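Side-chain contacts in ribose 5-phosphate isomerase RpiB (PDB 4EGS), which probably acts as a protein tyrosine phosphatase through this N-terminal low molecular weight domain, the whole protein probably also interconverting aldoses and ketoses: residues G171-D174 against K175-K179; G156-L159 against E160-K163. All coordinates share one frame; numbering follows the deposited sequence.

Interaction 1. Residues G171-D174 against K175-K179; sequences GLID and KLIEK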
loop_
_atom_site.group_PDB
_atom_site.type_symbol
_atom_site.label_atom_id
_atom_site.label_comp_id
_atom_site.label_asym_id
_atom_site.label_seq_id
_atom_site.Cartn_x
_atom_site.Cartn_y
_atom_site.Cartn_z
ATOM N N GLY A 171 6.121 -17.100 -0.771
ATOM C CA GLY A 171 4.685 -17.296 -0.689
ATOM C C GLY A 171 4.030 -16.296 0.244
ATOM O O GLY A 171 2.955 -15.773 -0.047
ATOM N N LEU A 172 4.686 -16.028 1.369
ATOM C CA LEU A 172 4.174 -15.079 2.350
ATOM C C LEU A 172 4.215 -13.650 1.822
ATOM O O LEU A 172 3.307 -12.860 2.079
ATOM C CB LEU A 172 4.970 -15.173 3.652
ATOM C CG LEU A 172 4.846 -16.466 4.458
ATOM C CD1 LEU A 172 5.810 -16.440 5.629
ATOM C CD2 LEU A 172 3.418 -16.673 4.936
ATOM N N ILE A 173 5.274 -13.319 1.092
ATOM C CA ILE A 173 5.421 -11.980 0.529
ATOM C C ILE A 173 4.394 -11.738 -0.585
ATOM O O ILE A 173 3.949 -10.607 -0.800
ATOM C CB ILE A 173 6.883 -11.704 0.075
ATOM C CG1 ILE A 173 7.653 -10.981 1.184
ATOM C CG2 ILE A 173 6.931 -10.860 -1.182
ATOM C CD1 ILE A 173 8.649 -11.845 1.922
ATOM N N ASP A 174 3.999 -12.809 -1.270
ATOM C CA ASP A 174 2.908 -12.737 -2.240
ATOM C C ASP A 174 1.627 -12.232 -1.577
ATOM O O ASP A 174 0.944 -11.359 -2.114
ATOM C CB ASP A 174 2.654 -14.104 -2.884
ATOM C CG ASP A 174 3.567 -14.372 -4.065
ATOM O OD1 ASP A 174 4.152 -13.406 -4.601
ATOM O OD2 ASP A 174 3.691 -15.548 -4.469
ATOM N N LYS A 175 1.312 -12.783 -0.408
ATOM C CA LYS A 175 0.148 -12.347 0.355
ATOM C C LYS A 175 0.364 -10.937 0.889
ATOM O O LYS A 175 -0.568 -10.135 0.951
ATOM C CB LYS A 175 -0.123 -13.298 1.524
ATOM C CG LYS A 175 -0.252 -14.761 1.142
ATOM C CD LYS A 175 -0.835 -15.568 2.295
ATOM C CE LYS A 175 -0.578 -17.058 2.122
ATOM N NZ LYS A 175 -1.040 -17.568 0.802
ATOM N N LEU A 176 1.603 -10.652 1.277
ATOM C CA LEU A 176 1.980 -9.352 1.819
ATOM C C LEU A 176 1.700 -8.248 0.806
ATOM O O LEU A 176 1.043 -7.256 1.117
ATOM C CB LEU A 176 3.470 -9.348 2.171
ATOM C CG LEU A 176 3.961 -8.606 3.417
ATOM C CD1 LEU A 176 5.410 -8.175 3.232
ATOM C CD2 LEU A 176 3.081 -7.418 3.765
ATOM N N ILE A 177 2.205 -8.438 -0.409
ATOM C CA ILE A 177 2.090 -7.442 -1.469
ATOM C C ILE A 177 0.634 -7.121 -1.823
ATOM O O ILE A 177 0.288 -5.965 -2.077
ATOM C CB ILE A 177 2.887 -7.875 -2.719
ATOM C CG1 ILE A 177 4.387 -7.748 -2.443
ATOM C CG2 ILE A 177 2.503 -7.048 -3.934
ATOM C CD1 ILE A 177 5.254 -7.975 -3.653
ATOM N N GLU A 178 -0.220 -8.139 -1.817
ATOM C CA GLU A 178 -1.640 -7.928 -2.077
ATOM C C GLU A 178 -2.326 -7.142 -0.959
ATOM O O GLU A 178 -3.162 -6.279 -1.225
ATOM C CB GLU A 178 -2.359 -9.256 -2.312
ATOM C CG GLU A 178 -2.207 -9.793 -3.723
ATOM C CD GLU A 178 -3.250 -10.837 -4.060
ATOM O OE1 GLU A 178 -3.811 -10.781 -5.175
ATOM O OE2 GLU A 178 -3.509 -11.715 -3.211
ATOM N N LYS A 179 -1.972 -7.441 0.287
ATOM C CA LYS A 179 -2.537 -6.723 1.427
ATOM C C LYS A 179 -2.064 -5.274 1.455
ATOM O O LYS A 179 -2.833 -4.366 1.772
ATOM C CB LYS A 179 -2.181 -7.412 2.749
ATOM C CG LYS A 179 -3.374 -8.030 3.465
ATOM C CD LYS A 179 -3.068 -8.322 4.928
ATOM C CE LYS A 179 -3.002 -7.044 5.748
ATOM N NZ LYS A 179 -4.285 -6.291 5.715
HETATM O O HOH W 1 1.105 -17.175 -1.237
#
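Ile173 meets Leu176 and Ile177 one turn further on, a local i to i+3 and i to i+4 contact near the C-terminal end of helix 159-179, the last helix of the phosphatase domain. It illustrates how successive turns of a helix sort their residues into an apolar and a polar side. On the apolar side the two branches of Ile173 divide the work: CG1 lies 4.1 Å from CD1 of Leu176, while CG2 lies 4.2 Å from CD1 of Ile177. In both pairs the side chains meet at a slant, branch against methyl. Ile177 also leans back over the preceding turn. With CG1 set beside its own backbone N (chi1 -72°), that carbon comes 3.3 Å from Ile173 O, the same oxygen that accepts the Ile177 N-H in a bond of 2.8 Å (N-H...O 164°). The preceding backbone bond, from Leu176 N to Leu172 O, measures 2.9 Å.

The polar side is held differently. Lys175 N makes a weak bond to Gly171 O, and a water 2.6 Å from Gly171 O donates to that carbonyl as well. The same water accepts from Lys175 NZ at 3.0 Å, so the lysine chain, bent at chi4 (-53°), is tied back along the helix to the carbonyl four residues earlier. Glu178 N likewise makes a weak bond to Asp174 O.

Within the fold, Ile173 and Ile177 press on Ile54, Phe55 and Lys58 of helix 47-61, and Asp174 forms a long, weak ion pair with Lys58. Leu176 turns to Phe144, in the connection that follows strand 138-140. At the end of the helix, Glu178 O accepts a hydrogen bond from Lys64 of the second subunit.

Interaction 2. Residues G156-L159 against E160-K163; sequences GMPL and EVYK
Met157 and Val161 pack together at the start of helix 159-179, where the incoming loop folds against the first turn. Met157 CB rests on the flank of Val161, 3.5 Å from CB and 3.7 Å from each of the methyls CG1 and CG2, the two side chains meeting at a slant. The rest of the methionine chain bends off at chi2 and chi3. Pro158 CD touches the same valine at CG2, 4.0 Å away.

Pro158 is the N-cap residue, and its carbonyl accepts from Val161 N at 2.9 Å, the donor standing well above the carbonyl plane, and more weakly from Tyr162 N. Leu159 O receives Lys163 N at 2.6 Å. Further along the same turn, Lys163 NZ closes a weak salt bridge with Glu160 OE2.

The Tyr162 ring lies back along the loop. Its CG lies beside the backbone N (chi1 -87°), which swings the ring that way, and its edge meets Met157 O in the ring plane, with CE1 at 3.3 Å. Leu159 crosses the base of the tyrosine almost at a right angle, CD2 lying 3.9 Å from CB. At the far end of the ring, Tyr162 OH makes a weak hydrogen bond with Ser82 OG. A leucine in place of Tyr162 would probably open a gap beside Met157 O and leave Ser82 without its weak hydroxyl partner.

Around this corner, Leu159, Tyr162 and Lys163 lie against helix 83-93, touching Glu87 and Lys91, Glu84, and Glu92 respectively. The tyrosine also packs on Pro154, next to the predicted proton donor Asp153, and on Cys46 of the phosphate-binding loop that joins strand 36-41 to helix 47-61.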
loop_
_atom_site.group_PDB
_atom_site.type_symbol
_atom_site.label_atom_id
_atom_site.label_comp_id
_atom_site.label_asym_id
_atom_site.label_seq_id
_atom_site.Cartn_x
_atom_site.Cartn_y
_atom_site.Cartn_z
ATOM N N GLY A 156 23.277 -22.505 9.106
ATOM C CA GLY A 156 24.167 -23.640 8.903
ATOM C C GLY A 156 23.482 -24.886 8.372
ATOM O O GLY A 156 24.071 -25.971 8.332
ATOM N N MET A 157 22.233 -24.725 7.957
ATOM C CA MET A 157 21.450 -25.830 7.430
ATOM C C MET A 157 21.784 -26.070 5.962
ATOM O O MET A 157 22.258 -25.164 5.275
ATOM C CB MET A 157 19.958 -25.531 7.592
ATOM C CG MET A 157 19.496 -25.361 9.033
ATOM S SD MET A 157 19.683 -26.854 10.030
ATOM C CE MET A 157 21.224 -26.524 10.888
ATOM N N PRO A 158 21.550 -27.302 5.480
ATOM C CA PRO A 158 21.732 -27.627 4.061
ATOM C C PRO A 158 20.901 -26.717 3.159
ATOM O O PRO A 158 19.912 -26.144 3.618
ATOM C CB PRO A 158 21.225 -29.067 3.970
ATOM C CG PRO A 158 21.470 -29.628 5.325
ATOM C CD PRO A 158 21.228 -28.497 6.282
ATOM N N LEU A 159 21.298 -26.595 1.895
ATOM C CA LEU A 159 20.647 -25.677 0.961
ATOM C C LEU A 159 19.147 -25.911 0.813
ATOM O O LEU A 159 18.387 -24.967 0.596
ATOM C CB LEU A 159 21.317 -25.731 -0.414
ATOM C CG LEU A 159 22.123 -24.494 -0.817
ATOM C CD1 LEU A 159 22.541 -24.580 -2.277
ATOM C CD2 LEU A 159 21.326 -23.226 -0.557
ATOM N N GLU A 160 18.728 -27.169 0.927
ATOM C CA GLU A 160 17.312 -27.514 0.835
ATOM C C GLU A 160 16.486 -26.796 1.898
ATOM O O GLU A 160 15.338 -26.418 1.656
ATOM C CB GLU A 160 17.116 -29.027 0.942
ATOM C CG GLU A 160 17.191 -29.752 -0.392
ATOM C CD GLU A 160 16.012 -29.433 -1.289
ATOM O OE1 GLU A 160 14.948 -29.048 -0.760
ATOM O OE2 GLU A 160 16.147 -29.567 -2.524
ATOM N N VAL A 161 17.078 -26.606 3.073
ATOM C CA VAL A 161 16.421 -25.876 4.150
ATOM C C VAL A 161 16.351 -24.394 3.803
ATOM O O VAL A 161 15.327 -23.746 4.016
ATOM C CB VAL A 161 17.160 -26.053 5.486
ATOM C CG1 VAL A 161 16.362 -25.434 6.623
ATOM C CG2 VAL A 161 17.415 -27.523 5.755
ATOM N N TYR A 162 17.449 -23.863 3.270
ATOM C CA TYR A 162 17.475 -22.496 2.763
ATOM C C TYR A 162 16.471 -22.359 1.631
ATOM O O TYR A 162 15.826 -21.323 1.477
ATOM C CB TYR A 162 18.871 -22.132 2.254
ATOM C CG TYR A 162 19.807 -21.587 3.309
ATOM C CD1 TYR A 162 20.624 -22.433 4.046
ATOM C CD2 TYR A 162 19.881 -20.222 3.559
ATOM C CE1 TYR A 162 21.485 -21.936 5.005
ATOM C CE2 TYR A 162 20.736 -19.716 4.517
ATOM C CZ TYR A 162 21.536 -20.576 5.238
ATOM O OH TYR A 162 22.389 -20.075 6.193
ATOM N N LYS A 163 16.347 -23.419 0.839
ATOM C CA LYS A 163 15.423 -23.440 -0.286
ATOM C C LYS A 163 13.982 -23.412 0.200
ATOM O O LYS A 163 13.162 -22.654 -0.314
ATOM C CB LYS A 163 15.667 -24.680 -1.148
ATOM C CG LYS A 163 14.878 -24.705 -2.447
ATOM C CD LYS A 163 15.138 -25.977 -3.249
ATOM C CE LYS A 163 16.531 -25.996 -3.874
ATOM N NZ LYS A 163 17.611 -26.417 -2.933
#

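Interactions 1 and 2 share helix 159-179 and mark its two ends. Interaction 2 comes first along the chain, where the loop after strand 138-140 enters the helix, and interaction 1 follows near the C-terminal end; their centres lie 23 Å apart, and the nearest atoms, about 9 Å apart, do not touch. The single helix thus borders different surroundings along its length. Its first turn and the loop leading into it, residues 156-163, lie by helix 83-93 and the predicted catalytic residues, whereas residues 171-179 pack on helix 47-61 and reach the second subunit. One continuous helix therefore runs from near the predicted active site to the contact with the second subunit.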